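Local coordinates for phist (Plasmodium falciparum, PDB 4JLE), which binds the intracellular ATS domain of the virulence factor PfEMP1 through its helical PHIST domain and comigrates with it to knobs on the host erythrocyte surface, at the interface of chains A and B. Coordinates in Å, arbitrary orientation; residue numbers count along the deposited sequence, not the author numbering. Chains: chain A/B, Phist.

The interface of chains A and B. Residues chain A 100, 104, 131; chain B 48, 95-96, 99.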
loop_
_atom_site.group_PDB
_atom_site.type_symbol
_atom_site.label_atom_id
_atom_site.label_comp_id
_atom_site.label_asym_id
_atom_site.label_seq_id
_atom_site.Cartn_x
_atom_site.Cartn_y
_atom_site.Cartn_z
ATOM N N LYS A 100 2.160 -5.984 2.053
ATOM C CA LYS A 100 1.054 -6.658 1.365
ATOM C C LYS A 100 1.543 -7.981 0.755
ATOM O O LYS A 100 0.903 -9.005 0.958
ATOM C CB LYS A 100 0.446 -5.750 0.288
ATOM C CG LYS A 100 -0.603 -6.434 -0.606
ATOM C CD LYS A 100 -1.147 -5.467 -1.673
ATOM C CE LYS A 100 -1.760 -6.193 -2.847
ATOM N NZ LYS A 100 -3.004 -5.524 -3.307
ATOM N N GLU A 104 0.563 -11.804 2.126
ATOM C CA GLU A 104 0.080 -12.764 1.143
ATOM C C GLU A 104 0.987 -13.969 1.142
ATOM O O GLU A 104 0.479 -15.083 1.096
ATOM C CB GLU A 104 -0.009 -12.167 -0.261
ATOM C CG GLU A 104 -1.196 -11.245 -0.487
ATOM C CD GLU A 104 -1.170 -10.397 -1.750
ATOM O OE1 GLU A 104 -0.421 -10.730 -2.699
ATOM O OE2 GLU A 104 -1.941 -9.414 -1.804
ATOM N N TRP A 131 -15.470 -6.113 0.364
ATOM C CA TRP A 131 -14.813 -5.291 -0.637
ATOM C C TRP A 131 -15.784 -4.329 -1.319
ATOM O O TRP A 131 -15.385 -3.218 -1.663
ATOM C CB TRP A 131 -14.083 -6.129 -1.679
ATOM C CG TRP A 131 -12.696 -6.532 -1.253
ATOM C CD1 TRP A 131 -12.225 -7.803 -1.099
ATOM C CD2 TRP A 131 -11.610 -5.657 -0.877
ATOM N NE1 TRP A 131 -10.929 -7.778 -0.605
ATOM C CE2 TRP A 131 -10.532 -6.476 -0.456
ATOM C CE3 TRP A 131 -11.462 -4.263 -0.807
ATOM C CZ2 TRP A 131 -9.325 -5.953 0.012
ATOM C CZ3 TRP A 131 -10.236 -3.748 -0.395
ATOM C CH2 TRP A 131 -9.188 -4.587 0.014
ATOM N N HIS B 48 -7.864 -11.075 -5.887
ATOM C CA HIS B 48 -6.908 -10.024 -5.574
ATOM C C HIS B 48 -6.824 -9.071 -6.777
ATOM O O HIS B 48 -6.979 -7.857 -6.620
ATOM C CB HIS B 48 -5.503 -10.594 -5.227
ATOM C CG HIS B 48 -5.381 -11.373 -3.936
ATOM N ND1 HIS B 48 -6.248 -11.165 -2.855
ATOM C CD2 HIS B 48 -4.493 -12.351 -3.597
ATOM C CE1 HIS B 48 -5.862 -12.021 -1.911
ATOM N NE2 HIS B 48 -4.808 -12.755 -2.306
ATOM N N ALA B 95 -6.718 0.452 1.837
ATOM C CA ALA B 95 -6.929 -0.816 1.120
ATOM C C ALA B 95 -6.047 -1.926 1.679
ATOM O O ALA B 95 -6.530 -3.044 1.771
ATOM C CB ALA B 95 -6.671 -0.642 -0.367
ATOM N N LEU B 96 -4.784 -1.613 2.105
ATOM C CA LEU B 96 -3.858 -2.596 2.685
ATOM C C LEU B 96 -4.382 -3.053 4.010
ATOM O O LEU B 96 -4.376 -4.256 4.271
ATOM C CB LEU B 96 -2.404 -2.072 2.839
ATOM C CG LEU B 96 -1.497 -2.819 3.891
ATOM C CD1 LEU B 96 -1.023 -4.155 3.358
ATOM C CD2 LEU B 96 -0.268 -2.003 4.296
ATOM N N GLU B 99 -7.290 -5.428 3.361
ATOM C CA GLU B 99 -6.787 -6.697 2.879
ATOM C C GLU B 99 -6.149 -7.503 4.013
ATOM O O GLU B 99 -6.384 -8.695 4.085
ATOM C CB GLU B 99 -5.809 -6.502 1.748
ATOM C CG GLU B 99 -5.581 -7.791 0.985
ATOM C CD GLU B 99 -4.351 -7.813 0.114
ATOM O OE1 GLU B 99 -3.929 -6.734 -0.356
ATOM O OE2 GLU B 99 -3.845 -8.924 -0.151
#
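The carboxylate of B:Glu99 reaches across from helix 77-110 of chain B and divides its two oxygens between A:Lys100 and A:Glu104, one turn apart on the same helix of chain A; glutamate is long enough to meet both. OE1 of B:Glu99 forms a salt bridge and a weak hydrogen bond with the side-chain amine NZ of A:Lys100, 3.3 Å apart. The lysine chain crosses the glutamate at about a right angle. With CG anti to the backbone N (chi1 173°), it runs out extended and brings CG, CD and CE alongside OE1; the bend at chi4 (139°) then places NZ. A long flexible amine suits this place, for its methylenes lie against the acid while its tip supplies the charge.

OE2 of B:Glu99 meets OE2 of A:Glu104 tip to tip at 2.6 Å, with the two carboxylate planes 38° apart. Two ionised acids would repel at this separation, so a proton shared between them is plausible, though the structure alone does not show one. A:Lys100 would offset part of the negative charge. The imidazole of B:His48, on helix 37-72, turns one face towards both acids, with OE2 of B:Glu99 4.0 Å above the ring plane, near its rim. Should the ring be protonated, it could ease the charge further.

Apolar groups flank the acid pair. The indole of A:Trp131, from helix 117-165, points its six-membered ring at the chain B helix: CZ2 lies 3.9 Å from CA of B:Glu99, and CB of that residue sits at the ring's edge, in plane, where the broad indole shields the base of the glutamate chain. CH2 of A:Trp131 comes 3.5 Å from the carbonyl O of B:Ala95, a small residue that may let the indole edge come up to the backbone. CD1 of B:Leu96 packs 3.8 Å from CB of A:Lys100, its branch against the lysine's apolar base.

Whether the pair is biological is not settled by the structure alone. Within it, this patch and its two-fold twin fasten helix 77-110 of each PHIST domain to helices 77-110 and 117-165 of the other.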